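Local coordinates for fructose-1,6-bisphosphatase/inositol-1-monophosphatase (Thermotoga maritima, PDB 2P3N), which dephosphorylates inositol monophosphates and fructose 1,6-bisphosphate, among other phosphate esters, as a magnesium-dependent homotetrameric phosphatase of broad specificity, at residues Glu162-Glu165 / Lys166-Arg170; Ile238-Glu241 / Val242-Val245. All coordinates share one frame; numbering follows the deposited sequence.

Interaction 1 of 2, residues Glu162-Glu165 / Lys166-Arg170; sequences ERME and KRTRR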
loop_
_atom_site.group_PDB
_atom_site.type_symbol
_atom_site.label_atom_id
_atom_site.label_comp_id
_atom_site.label_asym_id
_atom_site.label_seq_id
_atom_site.Cartn_x
_atom_site.Cartn_y
_atom_site.Cartn_z
ATOM N N GLU A 162 -9.425 18.724 -28.598
ATOM C CA GLU A 162 -9.804 20.015 -29.177
ATOM C C GLU A 162 -11.263 20.369 -28.948
ATOM O O GLU A 162 -11.582 21.470 -28.493
ATOM C CB GLU A 162 -9.524 20.022 -30.681
ATOM C CG GLU A 162 -8.070 19.752 -31.031
ATOM C CD GLU A 162 -7.772 19.926 -32.511
ATOM O OE1 GLU A 162 -8.005 21.039 -33.035
ATOM O OE2 GLU A 162 -7.299 18.953 -33.149
ATOM N N ARG A 163 -12.140 19.426 -29.271
ATOM C CA ARG A 163 -13.572 19.622 -29.116
ATOM C C ARG A 163 -13.952 19.757 -27.649
ATOM O O ARG A 163 -14.588 20.730 -27.242
ATOM C CB ARG A 163 -14.336 18.428 -29.686
ATOM C CG ARG A 163 -13.690 17.743 -30.872
ATOM C CD ARG A 163 -13.962 18.457 -32.176
ATOM N NE ARG A 163 -13.017 19.543 -32.406
ATOM C CZ ARG A 163 -12.935 20.231 -33.539
ATOM N NH1 ARG A 163 -12.038 21.203 -33.659
ATOM N NH2 ARG A 163 -13.749 19.948 -34.553
ATOM N N MET A 164 -13.545 18.765 -26.865
ATOM C CA MET A 164 -13.866 18.686 -25.444
ATOM C C MET A 164 -13.171 19.679 -24.512
ATOM O O MET A 164 -13.785 20.188 -23.577
ATOM C CB MET A 164 -13.602 17.257 -24.956
ATOM C CG MET A 164 -14.659 16.747 -24.007
ATOM S SD MET A 164 -16.309 16.969 -24.694
ATOM C CE MET A 164 -16.813 15.291 -25.012
ATOM N N GLU A 165 -11.895 19.940 -24.767
ATOM C CA GLU A 165 -11.102 20.853 -23.947
ATOM C C GLU A 165 -11.806 22.149 -23.555
ATOM O O GLU A 165 -11.470 22.752 -22.543
ATOM C CB GLU A 165 -9.795 21.195 -24.669
ATOM C CG GLU A 165 -10.002 21.778 -26.063
ATOM C CD GLU A 165 -8.701 22.122 -26.765
ATOM O OE1 GLU A 165 -7.796 21.258 -26.818
ATOM O OE2 GLU A 165 -8.588 23.256 -27.274
ATOM N N LYS A 166 -12.785 22.576 -24.342
ATOM C CA LYS A 166 -13.483 23.821 -24.052
ATOM C C LYS A 166 -14.608 23.684 -23.018
ATOM O O LYS A 166 -14.596 24.360 -21.985
ATOM C CB LYS A 166 -14.033 24.413 -25.354
ATOM C CG LYS A 166 -14.172 25.935 -25.349
ATOM C CD LYS A 166 -12.819 26.642 -25.326
ATOM C CE LYS A 166 -12.038 26.433 -26.622
ATOM N NZ LYS A 166 -11.644 25.010 -26.858
ATOM N N ARG A 167 -15.573 22.811 -23.288
ATOM C CA ARG A 167 -16.698 22.608 -22.375
ATOM C C ARG A 167 -16.412 21.658 -21.210
ATOM O O ARG A 167 -17.339 21.218 -20.525
ATOM C CB ARG A 167 -17.904 22.059 -23.139
ATOM C CG ARG A 167 -18.607 23.038 -24.058
ATOM C CD ARG A 167 -19.943 22.452 -24.499
ATOM N NE ARG A 167 -19.910 21.853 -25.831
ATOM C CZ ARG A 167 -18.971 21.022 -26.281
ATOM N NH1 ARG A 167 -17.948 20.669 -25.510
ATOM N NH2 ARG A 167 -19.062 20.533 -27.514
ATOM N N THR A 168 -15.142 21.354 -20.962
ATOM C CA THR A 168 -14.815 20.405 -19.903
ATOM C C THR A 168 -13.724 20.843 -18.913
ATOM O O THR A 168 -12.750 21.510 -19.279
ATOM C CB THR A 168 -14.440 19.035 -20.544
ATOM O OG1 THR A 168 -14.949 17.970 -19.734
ATOM C CG2 THR A 168 -12.925 18.895 -20.697
ATOM N N ARG A 169 -13.910 20.456 -17.651
ATOM C CA ARG A 169 -12.979 20.777 -16.577
ATOM C C ARG A 169 -11.574 20.303 -16.937
ATOM O O ARG A 169 -10.601 21.054 -16.792
ATOM C CB ARG A 169 -13.445 20.104 -15.279
ATOM C CG ARG A 169 -12.515 20.264 -14.089
ATOM C CD ARG A 169 -12.792 21.538 -13.316
ATOM N NE ARG A 169 -14.050 21.498 -12.563
ATOM C CZ ARG A 169 -14.318 20.643 -11.576
ATOM N NH1 ARG A 169 -13.418 19.739 -11.212
ATOM N NH2 ARG A 169 -15.480 20.707 -10.936
ATOM N N ARG A 170 -11.475 19.060 -17.413
ATOM C CA ARG A 170 -10.186 18.477 -17.796
ATOM C C ARG A 170 -10.331 17.099 -18.443
ATOM O O ARG A 170 -11.264 16.358 -18.138
ATOM C CB ARG A 170 -9.283 18.365 -16.564
ATOM C CG ARG A 170 -7.827 18.096 -16.892
ATOM C CD ARG A 170 -6.926 18.989 -16.054
ATOM N NE ARG A 170 -7.457 20.344 -15.985
ATOM C CZ ARG A 170 -6.788 21.377 -15.498
ATOM N NH1 ARG A 170 -5.554 21.210 -15.037
ATOM N NH2 ARG A 170 -7.355 22.572 -15.471
#

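Interaction 2 of 2, residues Ile238-Glu241 / Val242-Val245; sequences IHDE and VVKV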
loop_
_atom_site.group_PDB
_atom_site.type_symbol
_atom_site.label_atom_id
_atom_site.label_comp_id
_atom_site.label_asym_id
_atom_site.label_seq_id
_atom_site.Cartn_x
_atom_site.Cartn_y
_atom_site.Cartn_z
ATOM N N ILE A 238 -24.355 13.549 -18.347
ATOM C CA ILE A 238 -23.928 14.345 -19.497
ATOM C C ILE A 238 -23.653 13.450 -20.699
ATOM O O ILE A 238 -22.895 13.817 -21.605
ATOM C CB ILE A 238 -22.644 15.148 -19.185
ATOM C CG1 ILE A 238 -21.435 14.210 -19.084
ATOM C CG2 ILE A 238 -22.831 15.933 -17.912
ATOM C CD1 ILE A 238 -21.590 13.065 -18.099
ATOM N N HIS A 239 -24.286 12.284 -20.714
ATOM C CA HIS A 239 -24.077 11.346 -21.801
ATOM C C HIS A 239 -24.223 11.982 -23.192
ATOM O O HIS A 239 -23.248 12.074 -23.946
ATOM C CB HIS A 239 -25.031 10.159 -21.676
ATOM C CG HIS A 239 -24.515 8.917 -22.333
ATOM N ND1 HIS A 239 -23.932 7.887 -21.625
ATOM C CD2 HIS A 239 -24.421 8.576 -23.640
ATOM C CE1 HIS A 239 -23.501 6.967 -22.469
ATOM N NE2 HIS A 239 -23.785 7.361 -23.699
ATOM N N ASP A 240 -25.435 12.430 -23.522
ATOM C CA ASP A 240 -25.717 13.041 -24.822
ATOM C C ASP A 240 -24.766 14.180 -25.143
ATOM O O ASP A 240 -24.383 14.369 -26.299
ATOM C CB ASP A 240 -27.165 13.525 -24.866
ATOM C CG ASP A 240 -28.154 12.411 -24.564
ATOM O OD1 ASP A 240 -28.021 11.318 -25.163
ATOM O OD2 ASP A 240 -29.060 12.624 -23.730
ATOM N N GLU A 241 -24.375 14.931 -24.119
ATOM C CA GLU A 241 -23.443 16.033 -24.313
ATOM C C GLU A 241 -22.166 15.481 -24.957
ATOM O O GLU A 241 -21.492 16.174 -25.733
ATOM C CB GLU A 241 -23.130 16.702 -22.966
ATOM C CG GLU A 241 -23.870 18.025 -22.728
ATOM C CD GLU A 241 -24.198 18.291 -21.253
ATOM O OE1 GLU A 241 -25.170 17.692 -20.731
ATOM O OE2 GLU A 241 -23.483 19.098 -20.615
ATOM N N VAL A 242 -21.860 14.222 -24.642
ATOM C CA VAL A 242 -20.680 13.535 -25.175
ATOM C C VAL A 242 -20.972 12.839 -26.520
ATOM O O VAL A 242 -20.184 12.951 -27.465
ATOM C CB VAL A 242 -20.129 12.494 -24.144
ATOM C CG1 VAL A 242 -19.043 11.633 -24.773
ATOM C CG2 VAL A 242 -19.562 13.220 -22.930
ATOM N N VAL A 243 -22.099 12.135 -26.607
ATOM C CA VAL A 243 -22.462 11.448 -27.843
ATOM C C VAL A 243 -22.264 12.398 -29.019
ATOM O O VAL A 243 -21.743 12.009 -30.061
ATOM C CB VAL A 243 -23.940 10.979 -27.839
ATOM C CG1 VAL A 243 -24.232 10.206 -29.110
ATOM C CG2 VAL A 243 -24.221 10.105 -26.625
ATOM N N LYS A 244 -22.663 13.652 -28.838
ATOM C CA LYS A 244 -22.532 14.646 -29.898
ATOM C C LYS A 244 -21.084 14.942 -30.254
ATOM O O LYS A 244 -20.661 14.736 -31.386
ATOM C CB LYS A 244 -23.207 15.962 -29.499
ATOM C CG LYS A 244 -23.386 16.937 -30.671
ATOM C CD LYS A 244 -23.125 18.394 -30.281
ATOM C CE LYS A 244 -21.625 18.696 -30.172
ATOM N NZ LYS A 244 -20.917 18.514 -31.475
ATOM N N VAL A 245 -20.329 15.439 -29.282
ATOM C CA VAL A 245 -18.930 15.792 -29.506
ATOM C C VAL A 245 -18.121 14.680 -30.155
ATOM O O VAL A 245 -17.219 14.944 -30.949
ATOM C CB VAL A 245 -18.230 16.181 -28.188
ATOM C CG1 VAL A 245 -16.811 16.660 -28.474
ATOM C CG2 VAL A 245 -19.032 17.257 -27.474
#

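Interaction 1 of 2, residues Glu162-Glu165 / Lys166-Arg170
Met164 O sits inside the turn that runs through Lys166 to Thr168 and takes the chain out of helix 156-167. Its distance to Thr168 N is 3.2 Å. Arg167 N is just as near, but its N-H points too far off line to bond; the helix is weakly bonded at 166-167, and the chain then leaves it for strand 170-172. Thr168 closes over the same carbonyl with its side chain: CG2 comes within 3.3 Å of Met164 O, while CB lies beside Met164 CG. Thr168 OG1 makes weak hydrogen bonds to the carbonyls of Leu143 and Cys146. This is the end of the helical crossover in a beta-alpha-beta unit, strand 147-150, helix 156-167 and strand 170-172, with Met164 and Thr168 on its buried side. Away from that buried side, Glu165 and Lys166 pair although they are sequence neighbours. Glu165 CG is placed between its own N and carbonyl carbon (chi1 56°), and the chain then runs out extended. Lys166 does the reverse, bending at three successive torsions until NZ folds back to 3.5 Å from Glu165 OE2 in a salt bridge, with Glu165 CG 3.7 Å from that NZ. With an alanine here in place of Glu165, the ammonium of Lys166 would probably be left without its carboxylate mate and the curled lysine set free to swing away. Glu165 also packs on Val154 of a second subunit. Arg167 bends at chi3 (-100°) and crosses Met164 at about a right angle, bringing NH1 to 4.1 Å from Met164 SD. That same NH1 is 3.8 Å from Arg163 O, too long to bond; it is buried here with no hydrogen-bonding partner in the model.

Interaction 2 of 2, residues Ile238-Glu241 / Val242-Val245
His239 and Val243, one helical turn apart, meet obliquely: the imidazole presents its edge, and Val243 CG2 lies near the ring plane, 3.4 Å from His239 CD2. Although the bond to CB points away, the first torsion of His239, with CG opposite the backbone N (chi1 -155°) and beside the carbonyl carbon, brings the edge of the ring back beside Val243. Val242 faces another way. Its CG2 packs over Ile238 O at 3.6 Å and reaches Ile238 CG1 in a looser apolar contact. These residues make up the opening two turns of helix 239-253, with Ile238 at the N-cap position just before it; the helix follows strand 230-234 and covers the five-stranded sheet in the layered alpha/beta fold of the inositol monophosphatase family. Val242 rests on Phe191, Val193 and Ile232 of that sheet, and His239 touches Ile232, Met215 and Thr217. Underneath, His239 O takes two N-H groups: Val243 N at 2.9 Å, in the carbonyl plane, and Val242 N at 2.7 Å, 48° above it. The one N-H of Val242 is shared between two carbonyls, the bond to Ile238 O being the weak one. Lys244 N continues the regular ladder by bonding to Asp240 O at 3.1 Å, while the Lys244 side chain leads away, NZ making a salt bridge with Glu248. Val245 CG2 presses within 3.2 Å of Glu241 O.

Interactions 1 and 2 lie on neighbouring helices, 156-167 and 239-253, with their centres 12 Å apart, and they touch directly. Val245 of interaction 2 makes most of the bridge: its CG1 lies 3.3 Å from Arg163 CB, and its CB 3.6 Å from Met164 CE. Arg167 NH2 adds a contact at 3.3 Å from Val245 CG2, while Met164 CE extends to Val242 CG2 at 4.0 Å. Neither contact belongs to the magnesium site, where Glu65, Asp79 and Ile81 hold the metal. Thr168 of interaction 1 has its side chain about 9 Å from that of Arg172, which probably binds substrate, as in relatives, and is also close in sequence; interaction 2 lies away from the known sites.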